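Local coordinates for uncharacterized protein (Bacillus thuringiensis serovar kurstaki, PDB 4XE7) that is a ParM-type bacterial actin homologue, captured without nucleotide, that probably polymerises into filaments which segregate plasmid DNA, at residues T40-A45 with W91-Y96; K366-G371 with G389-K394. One frame throughout, in Å; residues are numbered along the deposited sequence.

Contact 1 (T40-A45 with W91-Y96)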
loop_
_atom_site.group_PDB
_atom_site.type_symbol
_atom_site.label_atom_id
_atom_site.label_comp_id
_atom_site.label_asym_id
_atom_site.label_seq_id
_atom_site.Cartn_x
_atom_site.Cartn_y
_atom_site.Cartn_z
ATOM N N THR A 40 -0.254 -1.248 -11.534
ATOM C CA THR A 40 -0.442 -0.345 -12.654
ATOM C C THR A 40 0.017 -1.024 -13.945
ATOM O O THR A 40 1.075 -0.726 -14.516
ATOM C CB THR A 40 0.296 0.962 -12.392
ATOM O OG1 THR A 40 -0.086 1.425 -11.090
ATOM C CG2 THR A 40 -0.057 2.017 -13.446
ATOM N N VAL A 41 -0.812 -1.967 -14.378
ATOM C CA VAL A 41 -0.535 -2.784 -15.534
ATOM C C VAL A 41 -1.832 -2.988 -16.283
ATOM O O VAL A 41 -2.819 -3.446 -15.701
ATOM C CB VAL A 41 0.029 -4.158 -15.154
ATOM C CG1 VAL A 41 0.310 -4.955 -16.410
ATOM C CG2 VAL A 41 1.286 -4.023 -14.313
ATOM N N ILE A 42 -1.847 -2.637 -17.562
ATOM C CA ILE A 42 -3.029 -2.892 -18.382
ATOM C C ILE A 42 -2.656 -3.632 -19.670
ATOM O O ILE A 42 -1.495 -3.649 -20.076
ATOM C CB ILE A 42 -3.774 -1.572 -18.706
ATOM C CG1 ILE A 42 -2.972 -0.723 -19.688
ATOM C CG2 ILE A 42 -4.090 -0.796 -17.398
ATOM C CD1 ILE A 42 -3.661 0.581 -20.073
ATOM N N ALA A 43 -3.646 -4.263 -20.289
ATOM C CA ALA A 43 -3.454 -4.999 -21.543
ATOM C C ALA A 43 -4.766 -5.011 -22.323
ATOM O O ALA A 43 -5.824 -5.246 -21.737
ATOM C CB ALA A 43 -2.959 -6.436 -21.269
ATOM N N GLU A 44 -4.704 -4.750 -23.631
ATOM C CA GLU A 44 -5.901 -4.756 -24.472
ATOM C C GLU A 44 -6.599 -6.125 -24.409
ATOM O O GLU A 44 -5.942 -7.167 -24.412
ATOM C CB GLU A 44 -5.555 -4.384 -25.928
ATOM C CG GLU A 44 -5.093 -2.916 -26.133
ATOM C CD GLU A 44 -5.045 -2.491 -27.608
ATOM O OE1 GLU A 44 -5.532 -3.246 -28.479
ATOM O OE2 GLU A 44 -4.549 -1.381 -27.897
ATOM N N ALA A 45 -7.927 -6.110 -24.339
ATOM C CA ALA A 45 -8.706 -7.329 -24.099
ATOM C C ALA A 45 -9.837 -7.483 -25.102
ATOM O O ALA A 45 -10.291 -6.487 -25.673
ATOM C CB ALA A 45 -9.270 -7.322 -22.666
ATOM N N TRP A 91 -10.314 -4.018 -21.359
ATOM C CA TRP A 91 -8.975 -4.073 -20.789
ATOM C C TRP A 91 -8.816 -5.161 -19.741
ATOM O O TRP A 91 -9.729 -5.430 -18.960
ATOM C CB TRP A 91 -8.603 -2.717 -20.158
ATOM C CG TRP A 91 -8.497 -1.640 -21.174
ATOM C CD1 TRP A 91 -9.493 -0.810 -21.584
ATOM C CD2 TRP A 91 -7.347 -1.310 -21.956
ATOM N NE1 TRP A 91 -9.040 0.018 -22.580
ATOM C CE2 TRP A 91 -7.718 -0.263 -22.825
ATOM C CE3 TRP A 91 -6.035 -1.798 -22.014
ATOM C CZ2 TRP A 91 -6.826 0.317 -23.729
ATOM C CZ3 TRP A 91 -5.145 -1.228 -22.922
ATOM C CH2 TRP A 91 -5.548 -0.178 -23.764
ATOM N N TYR A 92 -7.640 -5.779 -19.742
ATOM C CA TYR A 92 -7.163 -6.565 -18.629
ATOM C C TYR A 92 -6.431 -5.608 -17.713
ATOM O O TYR A 92 -5.645 -4.784 -18.188
ATOM C CB TYR A 92 -6.228 -7.681 -19.103
ATOM C CG TYR A 92 -6.894 -8.739 -19.949
ATOM C CD1 TYR A 92 -8.141 -9.240 -19.611
ATOM C CD2 TYR A 92 -6.267 -9.243 -21.085
ATOM C CE1 TYR A 92 -8.742 -10.208 -20.371
ATOM C CE2 TYR A 92 -6.861 -10.211 -21.853
ATOM C CZ TYR A 92 -8.099 -10.694 -21.489
ATOM O OH TYR A 92 -8.711 -11.665 -22.241
ATOM N N VAL A 93 -6.687 -5.695 -16.412
ATOM C CA VAL A 93 -6.126 -4.726 -15.474
ATOM C C VAL A 93 -5.499 -5.408 -14.271
ATOM O O VAL A 93 -6.088 -6.319 -13.704
ATOM C CB VAL A 93 -7.208 -3.735 -14.970
ATOM C CG1 VAL A 93 -6.567 -2.570 -14.196
ATOM C CG2 VAL A 93 -8.030 -3.205 -16.122
ATOM N N GLY A 94 -4.319 -4.952 -13.860
ATOM C CA GLY A 94 -3.714 -5.432 -12.632
ATOM C C GLY A 94 -3.073 -6.795 -12.756
ATOM O O GLY A 94 -2.414 -7.090 -13.761
ATOM N N ALA A 95 -3.276 -7.639 -11.743
ATOM C CA ALA A 95 -2.660 -8.964 -11.711
ATOM C C ALA A 95 -2.897 -9.736 -13.010
ATOM O O ALA A 95 -1.964 -10.280 -13.590
ATOM C CB ALA A 95 -3.178 -9.766 -10.513
ATOM N N TYR A 96 -4.139 -9.746 -13.480
ATOM C CA TYR A 96 -4.494 -10.470 -14.697
ATOM C C TYR A 96 -3.745 -9.967 -15.932
ATOM O O TYR A 96 -3.492 -10.729 -16.870
ATOM C CB TYR A 96 -5.998 -10.373 -14.943
ATOM C CG TYR A 96 -6.551 -11.462 -15.837
ATOM C CD1 TYR A 96 -6.071 -12.761 -15.757
ATOM C CD2 TYR A 96 -7.565 -11.189 -16.753
ATOM C CE1 TYR A 96 -6.578 -13.765 -16.576
ATOM C CE2 TYR A 96 -8.078 -12.183 -17.574
ATOM C CZ TYR A 96 -7.579 -13.469 -17.482
ATOM O OH TYR A 96 -8.086 -14.460 -18.291
#
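I42, A43 and E44 pair antiparallel with V93, Y92 and W91, the short strand axes running 151° apart and approaching to 4.5 Å. A43 and Y92 form the hydrogen-bonded pair: Y92 N reaches A43 O at 2.7 Å, while A43 N gives the return bond to Y92 O. I42 opposite V93 is a non-hydrogen-bonded pair, and just beyond the strands G94 N bonds to V41 O. G94 sits there with a positive phi, a backbone shape that glycine adopts easily, just as the chain leaves the strand for helix 95-98.

A45 sets its CB squarely over the centre of the Y92 ring, 3.6 Å from the centroid and 4° off the ring normal, a CH-pi contact for which a lone methyl is small enough. These strands, 33-45 and 90-93, are neighbours inside a mixed sheet of the actin-like fold, and helix 123-140 covers the face that carries V93. W91 has CG anti to its carbonyl carbon (chi1 -66°). Its six-membered ring comes back against I42, A43 and E44, with A43 N in plane at its edge. There CZ3 meets I42 CD1 at 3.7 Å, the two side chains crossing at a slant, and E44 CG lies alongside at 3.6 Å from the same CZ3. E44 is exposed, so its methylenes can lie against the indole while the carboxylate stays at the surface, with a weak, long ion pair to R89. Indole NE1 is satisfied separately, by a hydrogen bond to A86 O.

Contact 2 (K366-G371 with G389-K394)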
loop_
_atom_site.group_PDB
_atom_site.type_symbol
_atom_site.label_atom_id
_atom_site.label_comp_id
_atom_site.label_asym_id
_atom_site.label_seq_id
_atom_site.Cartn_x
_atom_site.Cartn_y
_atom_site.Cartn_z
ATOM N N LYS A 366 9.345 16.117 15.057
ATOM C CA LYS A 366 8.912 14.742 15.200
ATOM C C LYS A 366 9.754 13.850 14.285
ATOM O O LYS A 366 9.968 14.170 13.116
ATOM C CB LYS A 366 7.422 14.611 14.862
ATOM C CG LYS A 366 6.501 15.374 15.807
ATOM C CD LYS A 366 6.381 14.652 17.145
ATOM C CE LYS A 366 5.190 15.155 17.966
ATOM N NZ LYS A 366 5.298 16.593 18.260
ATOM N N ASN A 367 10.237 12.740 14.806
ATOM C CA ASN A 367 10.933 11.787 13.951
ATOM C C ASN A 367 10.096 10.511 13.801
ATOM O O ASN A 367 9.926 9.755 14.754
ATOM C CB ASN A 367 12.333 11.500 14.511
ATOM C CG ASN A 367 13.276 10.909 13.467
ATOM O OD1 ASN A 367 12.984 10.928 12.266
ATOM N ND2 ASN A 367 14.401 10.359 13.924
ATOM N N ILE A 368 9.559 10.293 12.599
ATOM C CA ILE A 368 8.578 9.235 12.369
ATOM C C ILE A 368 9.127 8.086 11.520
ATOM O O ILE A 368 9.834 8.333 10.550
ATOM C CB ILE A 368 7.319 9.815 11.677
ATOM C CG1 ILE A 368 6.834 11.051 12.436
ATOM C CG2 ILE A 368 6.225 8.749 11.578
ATOM C CD1 ILE A 368 5.649 11.778 11.795
ATOM N N VAL A 369 8.803 6.836 11.886
ATOM C CA VAL A 369 9.154 5.692 11.054
ATOM C C VAL A 369 7.895 5.042 10.499
ATOM O O VAL A 369 6.872 4.961 11.177
ATOM C CB VAL A 369 9.992 4.636 11.812
ATOM C CG1 VAL A 369 11.347 5.205 12.170
ATOM C CG2 VAL A 369 9.253 4.115 13.073
ATOM N N VAL A 370 7.965 4.623 9.240
ATOM C CA VAL A 370 6.875 3.900 8.589
ATOM C C VAL A 370 7.517 2.869 7.709
ATOM O O VAL A 370 8.730 2.912 7.514
ATOM C CB VAL A 370 5.952 4.819 7.736
ATOM C CG1 VAL A 370 5.331 5.889 8.593
ATOM C CG2 VAL A 370 6.727 5.438 6.596
ATOM N N GLY A 371 6.717 1.945 7.176
ATOM C CA GLY A 371 7.215 0.980 6.214
ATOM C C GLY A 371 7.335 -0.395 6.840
ATOM O O GLY A 371 7.304 -0.508 8.056
ATOM N N GLY A 389 9.616 12.955 20.793
ATOM C CA GLY A 389 9.545 13.383 19.409
ATOM C C GLY A 389 9.648 12.213 18.435
ATOM O O GLY A 389 9.342 12.383 17.252
ATOM N N PHE A 390 10.067 11.040 18.919
ATOM C CA PHE A 390 10.128 9.842 18.071
ATOM C C PHE A 390 8.789 9.124 18.024
ATOM O O PHE A 390 8.210 8.781 19.057
ATOM C CB PHE A 390 11.203 8.864 18.547
ATOM C CG PHE A 390 11.381 7.676 17.637
ATOM C CD1 PHE A 390 10.637 6.512 17.827
ATOM C CD2 PHE A 390 12.290 7.722 16.587
ATOM C CE1 PHE A 390 10.791 5.413 16.976
ATOM C CE2 PHE A 390 12.453 6.634 15.735
ATOM C CZ PHE A 390 11.700 5.477 15.931
ATOM N N ILE A 391 8.307 8.887 16.813
ATOM C CA ILE A 391 6.987 8.302 16.637
ATOM C C ILE A 391 7.049 6.975 15.891
ATOM O O ILE A 391 7.508 6.907 14.747
ATOM C CB ILE A 391 6.052 9.252 15.859
ATOM C CG1 ILE A 391 5.982 10.620 16.548
ATOM C CG2 ILE A 391 4.684 8.636 15.710
ATOM C CD1 ILE A 391 5.573 10.548 17.999
ATOM N N LEU A 392 6.601 5.921 16.552
ATOM C CA LEU A 392 6.391 4.635 15.904
ATOM C C LEU A 392 4.882 4.457 15.924
ATOM O O LEU A 392 4.323 4.157 16.969
ATOM C CB LEU A 392 7.117 3.509 16.645
ATOM C CG LEU A 392 7.489 2.224 15.907
ATOM C CD1 LEU A 392 8.371 1.341 16.788
ATOM C CD2 LEU A 392 6.241 1.475 15.472
ATOM N N PRO A 393 4.218 4.693 14.780
ATOM C CA PRO A 393 2.748 4.769 14.723
ATOM C C PRO A 393 2.088 3.482 15.203
ATOM O O PRO A 393 2.547 2.390 14.837
ATOM C CB PRO A 393 2.444 5.010 13.221
ATOM C CG PRO A 393 3.746 5.509 12.624
ATOM C CD PRO A 393 4.842 4.848 13.457
ATOM N N LYS A 394 1.035 3.609 16.009
ATOM C CA LYS A 394 0.327 2.445 16.542
ATOM C C LYS A 394 -0.200 1.553 15.423
ATOM O O LYS A 394 -0.157 0.327 15.528
ATOM C CB LYS A 394 -0.823 2.886 17.450
ATOM C CG LYS A 394 -0.400 3.215 18.866
ATOM C CD LYS A 394 -0.947 2.200 19.854
ATOM C CE LYS A 394 -0.601 2.572 21.290
ATOM N NZ LYS A 394 -0.012 1.423 22.036
#
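V369 places CG1 anti to its own carbonyl carbon (chi1 -66°), and F390 swings CG anti to its backbone N (chi1 -175°), with chi2 near -90° setting the turn of the phenyl ring. The two side chains cross at a slant, F390 CZ lying 3.8 Å from V369 CG1. The other branch of the valine, CG2, touches CG of L392 at 3.8 Å, so the two methyls of the valine each meet a different apolar side chain.

The backbones run parallel. N367 both receives and gives: its N donates to G389 O at 2.6 Å and its O accepts from I391 N, before V369 N closes the series on I391 O. G389 has a positive phi, and at its backbone angles a CB would jam against the preceding carbonyl O, which explains glycine at the start of the pairing. The face opposite F390 carries I368 and I391, which lie side by side and point the same way, CG1 of I368 being 3.9 Å from CB of I391. P393 ends the pairing: having no N-H to offer, it presents ring carbon CD to V369 O at 3.1 Å, and that buried carbonyl finds no hydrogen-bond partner.

K366 runs its CD past G389, and its NZ makes a salt bridge with E230. On its other side strand 366-370 is bonded to strand 232-237, which leaves strand 390-391 at the edge of this five-stranded sheet. Helix 337-362 covers the F390 face through W359 and L355, M224 lies against I368 and I391, and helix 372-376 packs V374 on V369 and L392.

Overall arrangement
Contacts 1 and 2 belong to two different sheets on opposite sides of the chain's centre, their centres 36 Å apart and their nearest atoms about 19 Å apart. Contact 1 joins strands 33-45 and 90-93 within a mixed sheet built from the first half of the chain (residues 13-200); contact 2 joins 366-370 to the edge strand 390-391 of the five-stranded sheet and closes much later, so the two come in series. This separation fits the two-lobed actin architecture, in which nucleotide probably binds in the cleft between lobes, and the two contacts probably lie in different lobes.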